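Local structure of putative NADH Oxidase (Clostridium acetobutylicum, 3E10) at the interface of chains A and B. The protein binds FMN and is a putative NADH oxidase of the nitroreductase family, probably using the flavin to carry out redox reactions. Numbering follows the deposited sequence. Chains: chain A/B, Putative NADH Oxidase.

Contact 1: the interface of chains A and B. Residues chain A 33; chain B 5-6, 9, 154-158.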
# COMPACT_ATOMS: atom_id res chain seq x y z
N GLN A 33 10.78 3.53 -2.11
CA GLN A 33 10.19 4.85 -2.31
C GLN A 33 8.81 4.98 -1.67
O GLN A 33 8.19 6.05 -1.78
CB GLN A 33 10.05 5.19 -3.78
CG GLN A 33 11.39 5.37 -4.50
CD GLN A 33 12.22 6.45 -3.88
OE1 GLN A 33 13.36 6.18 -3.45
NE2 GLN A 33 11.69 7.68 -3.83
N ILE B 5 6.26 6.49 -9.19
CA ILE B 5 6.70 5.86 -7.95
C ILE B 5 7.88 6.63 -7.35
O ILE B 5 7.92 6.84 -6.14
CB ILE B 5 7.02 4.36 -8.14
CG1 ILE B 5 5.73 3.59 -8.44
CG2 ILE B 5 7.81 3.78 -6.95
CD1 ILE B 5 5.88 2.07 -8.82
N ASN B 6 8.84 7.07 -8.17
CA ASN B 6 9.97 7.83 -7.67
C ASN B 6 9.61 9.24 -7.19
O ASN B 6 10.26 9.78 -6.28
CB ASN B 6 11.05 7.99 -8.75
CG ASN B 6 11.90 6.75 -8.90
OD1 ASN B 6 11.98 5.92 -8.01
ND2 ASN B 6 12.57 6.65 -10.03
N ARG B 9 5.50 12.44 -3.51
CA ARG B 9 5.95 12.97 -2.23
C ARG B 9 4.75 13.29 -1.35
O ARG B 9 3.65 13.55 -1.84
CB ARG B 9 6.78 14.27 -2.41
CG ARG B 9 8.10 14.10 -3.17
CD ARG B 9 9.26 13.70 -2.31
NE ARG B 9 9.17 12.36 -1.72
CZ ARG B 9 9.54 11.25 -2.36
NH1 ARG B 9 9.99 11.28 -3.62
NH2 ARG B 9 9.43 10.09 -1.74
N PHE B 154 11.92 13.53 -7.01
CA PHE B 154 12.60 12.31 -6.59
C PHE B 154 13.53 12.59 -5.42
O PHE B 154 14.53 13.30 -5.57
CB PHE B 154 13.37 11.73 -7.79
CG PHE B 154 14.13 10.46 -7.52
CD1 PHE B 154 13.60 9.44 -6.76
CD2 PHE B 154 15.36 10.25 -8.09
CE1 PHE B 154 14.28 8.25 -6.55
CE2 PHE B 154 16.05 9.07 -7.88
CZ PHE B 154 15.50 8.07 -7.12
N ILE B 155 13.17 12.06 -4.25
CA ILE B 155 14.08 11.95 -3.10
C ILE B 155 14.45 10.45 -3.07
O ILE B 155 13.59 9.59 -2.91
CB ILE B 155 13.45 12.38 -1.77
CG1 ILE B 155 13.08 13.87 -1.81
CG2 ILE B 155 14.35 12.05 -0.62
CD1 ILE B 155 12.34 14.37 -0.57
N ASP B 156 15.72 10.15 -3.30
CA ASP B 156 16.16 8.79 -3.49
C ASP B 156 16.38 8.14 -2.12
O ASP B 156 17.33 8.49 -1.38
CB ASP B 156 17.45 8.78 -4.30
CG ASP B 156 17.88 7.39 -4.72
OD1 ASP B 156 17.26 6.39 -4.31
OD2 ASP B 156 18.88 7.31 -5.47
N ARG B 157 15.49 7.21 -1.78
CA ARG B 157 15.52 6.54 -0.48
C ARG B 157 16.14 5.16 -0.55
O ARG B 157 16.16 4.41 0.43
CB ARG B 157 14.10 6.43 0.06
CG ARG B 157 13.41 7.77 0.28
CD ARG B 157 13.30 8.10 1.73
NE ARG B 157 12.78 9.45 1.92
CZ ARG B 157 11.50 9.78 1.80
NH1 ARG B 157 10.60 8.88 1.50
NH2 ARG B 157 11.11 11.03 1.97
N PHE B 158 16.67 4.80 -1.72
CA PHE B 158 17.25 3.47 -1.85
C PHE B 158 18.39 3.26 -0.85
O PHE B 158 19.26 4.12 -0.67
CB PHE B 158 17.80 3.27 -3.26
CG PHE B 158 18.33 1.87 -3.54
CD1 PHE B 158 17.47 0.76 -3.55
CD2 PHE B 158 19.68 1.67 -3.84
CE1 PHE B 158 17.97 -0.51 -3.86
CE2 PHE B 158 20.17 0.39 -4.14
CZ PHE B 158 19.33 -0.68 -4.15
O HOH W 1 6.41 5.95 -3.92
O HOH W 2 8.56 8.53 -4.06

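Contact 2: the interface of chains A and B. Residues chain A 165-167; chain B 46-50, 53.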
# COMPACT_ATOMS: atom_id res chain seq x y z
N ILE A 165 -20.63 11.30 -0.30
CA ILE A 165 -20.38 12.72 -0.52
C ILE A 165 -20.63 13.53 0.76
O ILE A 165 -21.79 13.65 1.24
CB ILE A 165 -21.26 13.25 -1.67
CG1 ILE A 165 -20.95 12.52 -2.98
CG2 ILE A 165 -21.11 14.76 -1.82
CD1 ILE A 165 -19.53 12.72 -3.51
N GLU A 166 -19.52 14.05 1.32
CA GLU A 166 -19.47 14.95 2.48
C GLU A 166 -19.77 14.29 3.83
O GLU A 166 -19.19 14.66 4.85
CB GLU A 166 -20.36 16.19 2.28
CG GLU A 166 -20.02 17.04 1.05
CD GLU A 166 -18.63 17.68 1.04
OE1 GLU A 166 -18.04 17.88 2.11
OE2 GLU A 166 -18.15 18.02 -0.07
N LYS A 167 -20.67 13.33 3.81
CA LYS A 167 -21.11 12.61 5.00
C LYS A 167 -21.25 11.16 4.59
O LYS A 167 -21.36 10.85 3.40
CB LYS A 167 -22.44 13.16 5.53
CG LYS A 167 -23.60 13.04 4.57
CD LYS A 167 -24.88 13.69 5.10
CE LYS A 167 -25.96 13.62 4.04
NZ LYS A 167 -27.30 13.91 4.61
N ILE B 46 -15.31 8.61 2.13
CA ILE B 46 -16.06 9.86 2.26
C ILE B 46 -15.22 10.96 1.58
O ILE B 46 -14.05 11.16 1.90
CB ILE B 46 -16.33 10.26 3.71
CG1 ILE B 46 -16.98 9.14 4.51
CG2 ILE B 46 -17.23 11.54 3.76
CD1 ILE B 46 -17.08 9.42 6.03
N VAL B 47 -15.83 11.62 0.61
CA VAL B 47 -15.15 12.63 -0.17
C VAL B 47 -15.69 13.97 0.30
O VAL B 47 -16.92 14.18 0.28
CB VAL B 47 -15.44 12.44 -1.66
CG1 VAL B 47 -14.82 13.57 -2.47
CG2 VAL B 47 -14.95 11.03 -2.12
N LEU B 48 -14.79 14.85 0.75
CA LEU B 48 -15.16 16.20 1.21
C LEU B 48 -14.53 17.27 0.34
O LEU B 48 -13.33 17.25 0.04
CB LEU B 48 -14.71 16.44 2.63
CG LEU B 48 -15.26 15.56 3.76
CD1 LEU B 48 -14.49 14.20 3.86
CD2 LEU B 48 -15.22 16.33 5.06
N GLU B 49 -15.38 18.23 -0.06
CA GLU B 49 -14.95 19.48 -0.67
C GLU B 49 -15.45 20.70 0.10
O GLU B 49 -15.10 21.83 -0.24
CB GLU B 49 -15.43 19.55 -2.13
CG GLU B 49 -14.77 18.54 -3.04
CD GLU B 49 -15.06 18.83 -4.51
OE1 GLU B 49 -14.39 19.73 -5.10
OE2 GLU B 49 -15.99 18.17 -5.07
N ASP B 50 -16.26 20.50 1.14
CA ASP B 50 -16.75 21.62 1.93
C ASP B 50 -15.63 22.12 2.82
O ASP B 50 -15.16 21.41 3.70
CB ASP B 50 -17.93 21.22 2.79
CG ASP B 50 -18.45 22.38 3.62
OD1 ASP B 50 -19.14 23.23 3.03
OD2 ASP B 50 -18.13 22.47 4.82
N ASN B 53 -16.04 21.84 6.62
CA ASN B 53 -15.92 20.45 7.11
C ASN B 53 -14.49 19.93 7.03
O ASN B 53 -14.04 19.21 7.92
CB ASN B 53 -16.86 19.53 6.36
CG ASN B 53 -18.32 19.80 6.68
OD1 ASN B 53 -18.62 20.47 7.66
ND2 ASN B 53 -19.22 19.28 5.86
O HOH W 3 -17.77 15.93 -1.77

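Contact 1: the interface of chains A and B
The side-chain amide of A:Gln33 pairs with the backbone of a B-chain loop around B:Ile155 and B:Arg157, its NH2 giving one hydrogen bond and its C=O receiving another. NE2 donates to the carbonyl of B:Ile155 (NE2 to O 2.8 Å), and that oxygen lies almost in the plane of the glutamine amide. OE1 accepts from the backbone of B:Arg157 (OE1 to N 2.9 Å); this N-H points nearly straight, 168° at the hydrogen, at a lone pair in the carbonyl plane. A bond on each branch of the amide fixes its rotation and distinguishes O from N. A bend at chi2 (-58°) folds the chain so that the amide reaches the loop.

B:Phe154 meets the amide with its ring edge: CD of A:Gln33 lies in the ring plane, 3.8 Å from CE1, with the two planes 62° apart. The methylene CG passes 3.6 Å from the side-chain oxygen OD1 of B:Asn6. Water 1 bridges the backbone oxygens of A:Gln33 and B:Ile5, and water 2 joins NE2 to the same B:Ile5 carbonyl.

In the second shell, ND2 of B:Asn6 lies over the rim of one face of the phenylalanine ring, and the backbone N of B:Asp156 over the rim of the other. B:Asp156 probably helps to shape the loop: its OD1 accepts from the backbone N of B:Phe158 (3.1 Å), from above the carboxylate plane. CB of B:Ile155 lies near the rim of one face of the B:Arg9 guanidinium.

Just beyond helix 21-32, A:Gln33 thus ties its subunit to a segment containing B:Arg157, near B:Arg9; both arginines bind FMN, so this dimer contact probably helps to hold the flavin pocket in shape.

Contact 2: the interface of chains A and B
The carboxylate of A:Glu166 lies between B:Leu48 and B:Asp50, with CB of B:Asp50 over one face, toward OE1 (3.4 Å), and CA of B:Leu48 on the opposite side, 3.8 Å from CD. At its edge the backbone N-H of B:Glu49 meets OE2 on the syn side, 22° out of the carboxylate plane, at an N to OE2 distance of 2.8 Å. The N-H of B:Asp50 makes weak bonds to both oxygens. The carboxylates of A:Glu166 and B:Asp50 are turned nearly perpendicular to one another.

This is a strand exchange of the kind seen in nitroreductase-family dimers, where the C-terminal tail of one subunit adds to the beta-sheet of the other. Strand 163-165 of chain A forms a parallel bridge with strand 43-48 of chain B, pairing A:Ile165 with B:Val47. The backbone N of A:Glu166 donates to the carbonyl of B:Val47 (N to O 2.8 Å), and water 3 joins that oxygen to OE2, so B:Val47 O is gripped by both a backbone donor and a water. A:Glu166 has a positive phi (73°), turning the chain sharply as it leaves the strand. The side chain sets off beside its own backbone N and bends at chi2 (-64°), which carries the carboxylate along strand 43-48 to the amides just past its end.

CG2 of B:Ile46 packs against the backbone of A:Glu166, 3.7 Å from its carbonyl carbon. In the second shell, OD2 of B:Asp50 accepts from the backbone N of B:Asn53 (2.8 Å), capping the start of helix 51-57 and probably steadying the turn that presents the two N-H groups. The backbone amides of B:Glu49 and B:Asp50 probably offset part of the charge on A:Glu166, despite the nearby carboxylates of the same two residues, which do not touch it.

Contact 1 and contact 2 lie about 31 Å apart, measured between the centres of their C-alpha atoms, and share no residues, but they hold two stretches of the same C-terminal segment. Residues 154-158 of chain B form its base in contact 1, while residues 165-167 of chain A form its tip in contact 2, beside strand 43-48 of the partner. By two-fold symmetry each tail is therefore held at its base by the partner's Gln33 and at its tip by the partner's strand 43-48. Each subunit thus embraces the other, with the base of the embracing tail near FMN-binding arginines.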